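Regulatory protein YycH-like domain-containing protein (Eubacterium rectale, PDB 5COZ) is of unknown function but is probably an exported lipoprotein, perhaps with a regulatory role like that of YycH. Local coordinates at residues Ile181-Asp194 with Gln208-Gly222. Numbering follows the deposited sequence. Where two conformers were deposited one is given.
Sequences INVCEKNELYVLDD and QNDTYVFFMFPDVYG. With NA (sodium ion), chain B.
Glu188 with Phe215, Tyr190 with Val213 and Leu192 with Thr211 each exchange two backbone hydrogen bonds, pairing strand 188-192 antiparallel with strand 211-216, which lies between it and strand 244-249 in an antiparallel sheet; Tyr190 N to Val213 O is 2.8 Å. Between Cys184 and Glu188 the chain loops out, the register shifts by two, and one water bridges the gap, accepting from Phe217 N and donating to Cys184 O and Lys186 O. Pairing resumes where Cys184 N reaches Phe217 O at 3.0 Å and Asp219 N reaches Asn182 O, which also takes a water. Tyr190 OH gives Glu188 OE1 a 2.6 Å bond from above the carboxylate plane, while Arg227 holds OE2 in a salt bridge. Tyr190 CE2 stands over the Phe215 ring in an edge-to-face pair, planes 55° apart. On the other face, Leu189 CD1 sits 3.6 Å from the Phe214 centroid, a CH-pi contact. Just before strand 211-216, Gln208 OE1 and Asp210 OD1 bind sodium with two waters; Gln208, bent at chi2 (-85°), also sends NE2 to the anti lone pair of Asp210 OD1 at 2.9 Å. Backbone pairing thus satisfies the facing strand edges, strand 244-249 takes the far edge of 211-216, and sodium probably offsets carboxylate charge.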
ATOM      1  N   ILE A 181      11.458  -8.194   6.853  1.00  9.12           N
ATOM      2  CA  ILE A 181      10.954  -6.960   6.287  1.00  8.20           C
ATOM      3  C   ILE A 181      10.376  -6.136   7.418  1.00  9.94           C
ATOM      4  O   ILE A 181       9.343  -6.514   7.992  1.00 10.47           O
ATOM      5  CB  ILE A 181       9.895  -7.208   5.165  1.00 10.28           C
ATOM      6  CG1 ILE A 181      10.435  -8.135   4.049  1.00 10.76           C
ATOM      7  CG2 ILE A 181       9.399  -5.844   4.586  1.00  9.66           C
ATOM      8  CD1 ILE A 181       9.355  -8.581   3.043  1.00 12.83           C
ATOM      9  N   ASN A 182      11.027  -5.017   7.747  1.00  8.82           N
ATOM     10  CA  ASN A 182      10.501  -4.103   8.764  0.60  8.55           C
ATOM     11  C   ASN A 182       9.265  -3.428   8.206  1.00  8.42           C
ATOM     12  O   ASN A 182       9.304  -2.925   7.071  1.00  7.76           O
ATOM     13  CB  ASN A 182      11.537  -3.050   9.149  0.60 12.51           C
ATOM     14  CG  ASN A 182      12.544  -3.521  10.173  0.60 33.87           C
ATOM     15  OD1 ASN A 182      12.517  -4.668  10.654  0.60 26.25           O
ATOM     16  ND2 ASN A 182      13.456  -2.635  10.535  0.60 29.08           N
ATOM     17  N   VAL A 183       8.178  -3.440   8.974  1.00  6.65           N
ATOM     18  CA  VAL A 183       6.927  -2.846   8.534  1.00  6.18           C
ATOM     19  C   VAL A 183       6.361  -1.970   9.651  1.00  8.36           C
ATOM     20  O   VAL A 183       6.688  -2.187  10.830  1.00  9.28           O
ATOM     21  CB  VAL A 183       5.875  -3.916   8.090  1.00  7.89           C
ATOM     22  CG1 VAL A 183       6.352  -4.707   6.862  1.00  7.68           C
ATOM     23  CG2 VAL A 183       5.498  -4.859   9.240  1.00  8.52           C
ATOM     24  N   CYS A 184       5.469  -1.043   9.295  1.00  6.97           N
ATOM     25  CA  CYS A 184       4.774  -0.268  10.339  1.00  7.39           C
ATOM     26  C   CYS A 184       3.949  -1.182  11.237  1.00  9.45           C
ATOM     27  O   CYS A 184       3.434  -2.219  10.787  1.00  9.06           O
ATOM     28  CB  CYS A 184       3.867   0.792   9.728  1.00  7.26           C
ATOM     29  SG  CYS A 184       4.735   1.977   8.688  1.00  9.44           S
ATOM     30  N   GLU A 185       3.715  -0.743  12.482  1.00  7.19           N
ATOM     31  CA  GLU A 185       2.858  -1.487  13.385  1.00  7.74           C
ATOM     32  C   GLU A 185       1.433  -1.549  12.845  1.00  9.51           C
ATOM     33  O   GLU A 185       0.793  -2.599  12.966  1.00 11.19           O
ATOM     34  CB  GLU A 185       2.869  -0.855  14.784  1.00  9.18           C
ATOM     35  CG  GLU A 185       4.233  -0.936  15.439  1.00 19.09           C
ATOM     36  CD  GLU A 185       4.332  -0.519  16.897  1.00 53.42           C
ATOM     37  OE1 GLU A 185       3.284  -0.407  17.575  1.00 51.85           O
ATOM     38  OE2 GLU A 185       5.478  -0.339  17.369  1.00 54.27           O
ATOM     39  N   LYS A 186       0.939  -0.465  12.216  1.00  7.24           N
ATOM     40  CA  LYS A 186      -0.395  -0.454  11.644  1.00  7.01           C
ATOM     41  C   LYS A 186      -0.414  -1.177  10.297  1.00  8.94           C
ATOM     42  O   LYS A 186       0.390  -0.905   9.407  1.00  9.09           O
ATOM     43  CB  LYS A 186      -0.923   0.980  11.473  1.00  7.15           C
ATOM     44  CG  LYS A 186      -2.304   1.031  10.793  1.00  9.19           C
ATOM     45  CD  LYS A 186      -2.838   2.432  10.667  1.00 11.95           C
ATOM     46  CE  LYS A 186      -4.151   2.425   9.901  1.00 13.58           C
ATOM     47  NZ  LYS A 186      -4.850   3.761  10.037  1.00 13.99           N
ATOM     48  N   ASN A 187      -1.350  -2.109  10.167  1.00  8.97           N
ATOM     49  CA  ASN A 187      -1.611  -2.771   8.900  1.00  9.22           C
ATOM     50  C   ASN A 187      -3.104  -2.584   8.602  1.00 10.71           C
ATOM     51  O   ASN A 187      -3.865  -2.076   9.448  1.00 11.72           O
ATOM     52  CB  ASN A 187      -1.182  -4.246   8.928  1.00 11.00           C
ATOM     53  CG  ASN A 187      -1.659  -4.974  10.125  1.00 21.14           C
ATOM     54  OD1 ASN A 187      -2.855  -5.163  10.287  1.00 16.49           O
ATOM     55  ND2 ASN A 187      -0.736  -5.327  11.029  1.00 17.67           N
ATOM     56  N   GLU A 188      -3.493  -2.879   7.381  1.00  7.43           N
ATOM     57  CA  GLU A 188      -4.880  -2.803   6.950  1.00  6.02           C
ATOM     58  C   GLU A 188      -5.360  -4.214   6.680  1.00  8.46           C
ATOM     59  O   GLU A 188      -4.630  -5.016   6.096  1.00  7.98           O
ATOM     60  CB  GLU A 188      -5.023  -1.945   5.680  1.00  6.60           C
ATOM     61  CG  GLU A 188      -4.690  -0.484   5.933  1.00  9.80           C
ATOM     62  CD  GLU A 188      -4.606   0.356   4.675  1.00 12.61           C
ATOM     63  OE1 GLU A 188      -4.629  -0.207   3.553  1.00  9.52           O
ATOM     64  OE2 GLU A 188      -4.477   1.596   4.824  1.00 12.28           O
ATOM     65  N   LEU A 189      -6.578  -4.509   7.088  1.00  7.74           N
ATOM     66  CA  LEU A 189      -7.143  -5.829   6.901  1.00  7.30           C
ATOM     67  C   LEU A 189      -8.375  -5.767   6.000  1.00  8.62           C
ATOM     68  O   LEU A 189      -9.340  -5.046   6.292  1.00  9.36           O
ATOM     69  CB  LEU A 189      -7.490  -6.426   8.276  1.00  7.27           C
ATOM     70  CG  LEU A 189      -8.209  -7.797   8.235  1.00  9.77           C
ATOM     71  CD1 LEU A 189      -7.402  -8.849   7.462  1.00 10.15           C
ATOM     72  CD2 LEU A 189      -8.469  -8.315   9.629  1.00 11.89           C
ATOM     73  N   TYR A 190      -8.383  -6.638   4.978  1.00  6.82           N
ATOM     74  CA  TYR A 190      -9.490  -6.776   4.033  1.00  7.02           C
ATOM     75  C   TYR A 190     -10.074  -8.162   4.181  1.00  9.50           C
ATOM     76  O   TYR A 190      -9.336  -9.150   4.302  1.00  9.05           O
ATOM     77  CB  TYR A 190      -8.967  -6.511   2.595  1.00  6.99           C
ATOM     78  CG  TYR A 190      -8.371  -5.119   2.495  1.00  8.30           C
ATOM     79  CD1 TYR A 190      -9.186  -4.009   2.313  1.00  8.97           C
ATOM     80  CD2 TYR A 190      -7.016  -4.903   2.725  1.00  8.05           C
ATOM     81  CE1 TYR A 190      -8.672  -2.715   2.357  1.00 10.39           C
ATOM     82  CE2 TYR A 190      -6.479  -3.612   2.734  1.00  9.03           C
ATOM     83  CZ  TYR A 190      -7.322  -2.524   2.575  1.00 13.62           C
ATOM     84  OH  TYR A 190      -6.848  -1.240   2.586  1.00 13.59           O
ATOM     85  N   VAL A 191     -11.401  -8.244   4.267  1.00  7.14           N
ATOM     86  CA  VAL A 191     -12.116  -9.508   4.461  1.00  7.18           C
ATOM     87  C   VAL A 191     -12.727  -9.953   3.141  1.00 10.44           C
ATOM     88  O   VAL A 191     -13.690  -9.343   2.636  1.00 10.01           O
ATOM     89  CB  VAL A 191     -13.180  -9.374   5.570  1.00  9.90           C
ATOM     90  CG1 VAL A 191     -13.898 -10.719   5.771  1.00  9.66           C
ATOM     91  CG2 VAL A 191     -12.550  -8.905   6.897  1.00 10.00           C
ATOM     92  N   LEU A 192     -12.159 -11.018   2.562  1.00  7.68           N
ATOM     93  CA  LEU A 192     -12.612 -11.502   1.261  1.00  8.34           C
ATOM     94  C   LEU A 192     -13.520 -12.710   1.487  1.00 10.18           C
ATOM     95  O   LEU A 192     -13.099 -13.872   1.407  1.00  8.97           O
ATOM     96  CB  LEU A 192     -11.404 -11.835   0.381  1.00  8.45           C
ATOM     97  CG  LEU A 192     -10.697 -10.669  -0.344  1.00 12.39           C
ATOM     98  CD1 LEU A 192     -10.216  -9.562   0.607  1.00 13.93           C
ATOM     99  CD2 LEU A 192      -9.527 -11.204  -1.140  1.00 11.84           C
ATOM    100  N   ASP A 193     -14.774 -12.410   1.831  1.00  8.30           N
ATOM    101  CA  ASP A 193     -15.790 -13.439   2.052  1.00  8.98           C
ATOM    102  C   ASP A 193     -16.638 -13.576   0.756  1.00 11.35           C
ATOM    103  O   ASP A 193     -16.143 -13.248  -0.328  1.00 10.16           O
ATOM    104  CB  ASP A 193     -16.656 -13.059   3.271  1.00 11.60           C
ATOM    105  CG  ASP A 193     -17.444 -11.761   3.122  1.00 11.18           C
ATOM    106  OD1 ASP A 193     -17.218 -11.040   2.134  1.00 10.61           O
ATOM    107  OD2 ASP A 193     -18.300 -11.484   3.980  1.00 13.27           O
ATOM    108  N   ASP A 194     -17.919 -13.989   0.854  1.00 10.08           N
ATOM    109  CA  ASP A 194     -18.746 -14.161  -0.350  1.00 10.30           C
ATOM    110  C   ASP A 194     -18.880 -12.872  -1.188  1.00 13.54           C
ATOM    111  O   ASP A 194     -19.201 -12.974  -2.370  1.00 14.74           O
ATOM    112  CB  ASP A 194     -20.128 -14.679   0.031  1.00 12.16           C
ATOM    113  CG  ASP A 194     -20.894 -13.702   0.873  1.00 20.64           C
ATOM    114  OD1 ASP A 194     -20.594 -13.598   2.064  1.00 21.06           O
ATOM    115  OD2 ASP A 194     -21.740 -12.976   0.317  1.00 24.91           O
ATOM    116  N   GLN A 208     -15.547 -19.345  -4.431  1.00 12.97           N
ATOM    117  CA  GLN A 208     -15.100 -18.325  -3.480  1.00 10.86           C
ATOM    118  C   GLN A 208     -14.634 -19.028  -2.192  1.00 14.17           C
ATOM    119  O   GLN A 208     -15.329 -19.897  -1.671  1.00 14.98           O
ATOM    120  CB  GLN A 208     -16.229 -17.311  -3.224  1.00 12.16           C
ATOM    121  CG  GLN A 208     -15.884 -16.177  -2.258  1.00 12.28           C
ATOM    122  CD  GLN A 208     -16.110 -16.579  -0.814  1.00 12.37           C
ATOM    123  OE1 GLN A 208     -17.148 -17.148  -0.446  1.00 12.56           O
ATOM    124  NE2 GLN A 208     -15.141 -16.275   0.015  1.00 10.29           N
ATOM    125  N   ASN A 209     -13.445 -18.656  -1.705  1.00 11.17           N
ATOM    126  CA  ASN A 209     -12.857 -19.188  -0.473  1.00 10.34           C
ATOM    127  C   ASN A 209     -12.605 -18.049   0.500  1.00 10.95           C
ATOM    128  O   ASN A 209     -11.899 -17.102   0.137  1.00  9.54           O
ATOM    129  CB  ASN A 209     -11.538 -19.913  -0.777  1.00 11.38           C
ATOM    130  CG  ASN A 209     -11.728 -21.151  -1.597  1.00 19.36           C
ATOM    131  OD1 ASN A 209     -12.392 -22.094  -1.168  1.00 18.32           O
ATOM    132  ND2 ASN A 209     -11.197 -21.146  -2.812  1.00 14.99           N
ATOM    133  N   ASP A 210     -13.152 -18.140   1.735  1.00  9.88           N
ATOM    134  CA  ASP A 210     -12.984 -17.070   2.717  1.00  7.72           C
ATOM    135  C   ASP A 210     -11.502 -16.825   2.983  1.00  9.29           C
ATOM    136  O   ASP A 210     -10.773 -17.748   3.362  1.00  9.28           O
ATOM    137  CB  ASP A 210     -13.745 -17.373   4.008  1.00  8.21           C
ATOM    138  CG  ASP A 210     -15.249 -17.295   3.878  1.00 12.21           C
ATOM    139  OD1 ASP A 210     -15.744 -16.974   2.769  1.00 11.91           O
ATOM    140  OD2 ASP A 210     -15.938 -17.539   4.886  1.00 14.10           O
ATOM    141  N   THR A 211     -11.066 -15.586   2.777  1.00  8.06           N
ATOM    142  CA  THR A 211      -9.654 -15.224   2.878  1.00  7.50           C
ATOM    143  C   THR A 211      -9.493 -13.884   3.568  1.00 10.03           C
ATOM    144  O   THR A 211     -10.256 -12.949   3.296  1.00  9.83           O
ATOM    145  CB  THR A 211      -9.096 -15.142   1.430  1.00 11.03           C
ATOM    146  OG1 THR A 211      -9.247 -16.415   0.779  1.00  9.81           O
ATOM    147  CG2 THR A 211      -7.628 -14.732   1.362  1.00 10.97           C
ATOM    148  N   TYR A 212      -8.520 -13.789   4.477  1.00  7.43           N
ATOM    149  CA  TYR A 212      -8.113 -12.495   5.021  1.00  6.61           C
ATOM    150  C   TYR A 212      -6.975 -11.963   4.170  1.00  7.97           C
ATOM    151  O   TYR A 212      -6.085 -12.747   3.829  1.00  8.21           O
ATOM    152  CB  TYR A 212      -7.553 -12.642   6.439  1.00  7.29           C
ATOM    153  CG  TYR A 212      -8.535 -12.916   7.540  1.00  7.22           C
ATOM    154  CD1 TYR A 212      -9.523 -11.983   7.870  1.00  8.52           C
ATOM    155  CD2 TYR A 212      -8.418 -14.052   8.327  1.00  7.99           C
ATOM    156  CE1 TYR A 212     -10.380 -12.193   8.942  1.00  8.14           C
ATOM    157  CE2 TYR A 212      -9.252 -14.259   9.423  1.00  9.16           C
ATOM    158  CZ  TYR A 212     -10.228 -13.322   9.734  1.00  8.65           C
ATOM    159  OH  TYR A 212     -11.064 -13.547  10.808  1.00 11.53           O
ATOM    160  N   VAL A 213      -6.944 -10.671   3.872  1.00  6.72           N
ATOM    161  CA  VAL A 213      -5.816 -10.065   3.162  1.00  6.86           C
ATOM    162  C   VAL A 213      -5.281  -8.931   4.006  1.00  8.91           C
ATOM    163  O   VAL A 213      -6.000  -7.957   4.254  1.00  8.39           O
ATOM    164  CB  VAL A 213      -6.188  -9.561   1.750  1.00  8.64           C
ATOM    165  CG1 VAL A 213      -5.013  -8.804   1.100  1.00  8.95           C
ATOM    166  CG2 VAL A 213      -6.625 -10.716   0.852  1.00  8.45           C
ATOM    167  N   PHE A 214      -4.021  -9.039   4.428  1.00  7.34           N
ATOM    168  CA  PHE A 214      -3.379  -7.927   5.107  1.00  6.53           C
ATOM    169  C   PHE A 214      -2.523  -7.152   4.169  1.00  8.31           C
ATOM    170  O   PHE A 214      -1.816  -7.737   3.348  1.00  8.28           O
ATOM    171  CB  PHE A 214      -2.462  -8.424   6.234  1.00  6.66           C
ATOM    172  CG  PHE A 214      -3.259  -8.936   7.398  1.00  7.60           C
ATOM    173  CD1 PHE A 214      -3.663 -10.269   7.458  1.00 10.20           C
ATOM    174  CD2 PHE A 214      -3.544  -8.108   8.472  1.00  8.92           C
ATOM    175  CE1 PHE A 214      -4.399 -10.742   8.556  1.00 10.14           C
ATOM    176  CE2 PHE A 214      -4.303  -8.571   9.555  1.00 11.97           C
ATOM    177  CZ  PHE A 214      -4.716  -9.887   9.590  1.00  9.98           C
ATOM    178  N   PHE A 215      -2.546  -5.826   4.326  1.00  5.83           N
ATOM    179  CA  PHE A 215      -1.569  -4.940   3.728  1.00  5.75           C
ATOM    180  C   PHE A 215      -0.681  -4.476   4.834  1.00  8.64           C
ATOM    181  O   PHE A 215      -1.151  -3.849   5.769  1.00  8.10           O
ATOM    182  CB  PHE A 215      -2.169  -3.697   3.023  1.00  6.50           C
ATOM    183  CG  PHE A 215      -2.800  -3.859   1.669  1.00  7.19           C
ATOM    184  CD1 PHE A 215      -3.110  -5.125   1.162  1.00  9.17           C
ATOM    185  CD2 PHE A 215      -3.080  -2.747   0.889  1.00  9.23           C
ATOM    186  CE1 PHE A 215      -3.756  -5.256  -0.087  1.00  9.86           C
ATOM    187  CE2 PHE A 215      -3.680  -2.883  -0.372  1.00 10.92           C
ATOM    188  CZ  PHE A 215      -4.006  -4.129  -0.850  1.00 10.04           C
HETATM  189  N   MSE A 216       0.603  -4.803   4.720  1.00  6.57           N
HETATM  190  CA  MSE A 216       1.615  -4.290   5.646  0.70  6.76           C
HETATM  191  C   MSE A 216       2.487  -3.337   4.879  1.00  6.89           C
HETATM  192  O   MSE A 216       2.551  -3.398   3.656  1.00  7.89           O
HETATM  193  CB  MSE A 216       2.421  -5.404   6.277  0.70  8.46           C
HETATM  194  CG  MSE A 216       1.498  -6.497   6.749  0.70 12.76           C
HETATM  195 SE   MSE A 216       2.445  -7.964   7.465  0.52 18.10          SE
HETATM  196  CE  MSE A 216       2.432  -7.413   9.030  0.70 13.60           C
ATOM    197  N   PHE A 217       3.112  -2.391   5.590  1.00  6.50           N
ATOM    198  CA  PHE A 217       3.816  -1.334   4.914  1.00  5.38           C
ATOM    199  C   PHE A 217       5.292  -1.263   5.273  1.00  6.58           C
ATOM    200  O   PHE A 217       5.655  -0.757   6.325  1.00  6.89           O
ATOM    201  CB  PHE A 217       3.107   0.003   5.235  1.00  6.25           C
ATOM    202  CG  PHE A 217       1.627  -0.054   4.922  1.00  6.21           C
ATOM    203  CD1 PHE A 217       1.180  -0.105   3.605  1.00  7.24           C
ATOM    204  CD2 PHE A 217       0.688  -0.189   5.945  1.00  7.72           C
ATOM    205  CE1 PHE A 217      -0.179  -0.242   3.316  1.00  7.67           C
ATOM    206  CE2 PHE A 217      -0.678  -0.318   5.659  1.00  9.54           C
ATOM    207  CZ  PHE A 217      -1.108  -0.321   4.345  1.00  8.45           C
ATOM    208  N   PRO A 218       6.155  -1.781   4.380  1.00  4.92           N
ATOM    209  CA  PRO A 218       7.619  -1.701   4.602  1.00  5.47           C
ATOM    210  C   PRO A 218       8.021  -0.266   4.920  1.00  6.31           C
ATOM    211  O   PRO A 218       7.558   0.682   4.263  1.00  6.48           O
ATOM    212  CB  PRO A 218       8.196  -2.159   3.269  1.00  6.37           C
ATOM    213  CG  PRO A 218       7.158  -3.181   2.798  1.00  7.69           C
ATOM    214  CD  PRO A 218       5.840  -2.506   3.127  1.00  5.82           C
ATOM    215  N   ASP A 219       8.856  -0.099   5.962  1.00  6.00           N
ATOM    216  CA  ASP A 219       9.177   1.237   6.391  1.00  5.72           C
ATOM    217  C   ASP A 219      10.631   1.395   6.789  1.00  7.82           C
ATOM    218  O   ASP A 219      11.398   0.428   6.815  1.00  8.10           O
ATOM    219  CB  ASP A 219       8.265   1.592   7.596  1.00  6.67           C
ATOM    220  CG  ASP A 219       8.484   0.872   8.917  1.00 11.01           C
ATOM    221  OD1 ASP A 219       9.060  -0.245   8.912  1.00  9.91           O
ATOM    222  OD2 ASP A 219       8.031   1.404   9.959  1.00 12.15           O
ATOM    223  N   VAL A 220      11.007   2.641   7.101  1.00  6.23           N
ATOM    224  CA  VAL A 220      12.337   2.972   7.605  1.00  6.17           C
ATOM    225  C   VAL A 220      12.112   4.194   8.505  1.00  8.65           C
ATOM    226  O   VAL A 220      11.268   5.037   8.180  1.00  6.99           O
ATOM    227  CB  VAL A 220      13.382   3.146   6.465  1.00  8.88           C
ATOM    228  CG1 VAL A 220      13.083   4.343   5.569  1.00 10.08           C
ATOM    229  CG2 VAL A 220      14.806   3.218   7.022  1.00  8.73           C
ATOM    230  N   TYR A 221      12.743   4.222   9.684  1.00  7.33           N
ATOM    231  CA  TYR A 221      12.528   5.298  10.675  1.00  7.32           C
ATOM    232  C   TYR A 221      11.034   5.453  10.996  1.00  9.00           C
ATOM    233  O   TYR A 221      10.550   6.560  11.281  1.00  9.76           O
ATOM    234  CB  TYR A 221      13.173   6.622  10.236  1.00  8.06           C
ATOM    235  CG  TYR A 221      14.671   6.461  10.121  1.00  8.83           C
ATOM    236  CD1 TYR A 221      15.455   6.237  11.249  1.00  9.34           C
ATOM    237  CD2 TYR A 221      15.298   6.476   8.878  1.00 10.24           C
ATOM    238  CE1 TYR A 221      16.825   5.996  11.142  1.00 11.28           C
ATOM    239  CE2 TYR A 221      16.669   6.273   8.758  1.00 10.96           C
ATOM    240  CZ  TYR A 221      17.426   6.031   9.891  1.00 15.05           C
ATOM    241  OH  TYR A 221      18.765   5.804   9.770  1.00 17.08           O
ATOM    242  N   GLY A 222      10.321   4.326  10.968  1.00  5.98           N
ATOM    243  CA  GLY A 222       8.902   4.297  11.313  1.00  6.22           C
ATOM    244  C   GLY A 222       7.940   4.835  10.276  1.00  9.16           C
ATOM    245  O   GLY A 222       6.743   4.863  10.541  1.00  8.76           O
TER
HETATM  246 NA    NA B 401     -17.891 -17.783   1.790  1.00 12.42          NA
HETATM  247  O   HOH W   1      11.511  -2.052   5.519  1.00 16.32           O
HETATM  248  O   HOH W   2      13.657  -0.602   7.892  1.00 20.74           O
HETATM  249  O   HOH W   3       2.351  -2.414   8.296  1.00  9.57           O
HETATM  250  O   HOH W   4     -12.566 -14.795  -1.349  1.00 10.34           O
HETATM  251  O   HOH W   5     -17.003 -19.764   1.062  1.00 17.04           O
HETATM  252  O   HOH W   6     -18.220 -18.718   4.111  1.00 18.99           O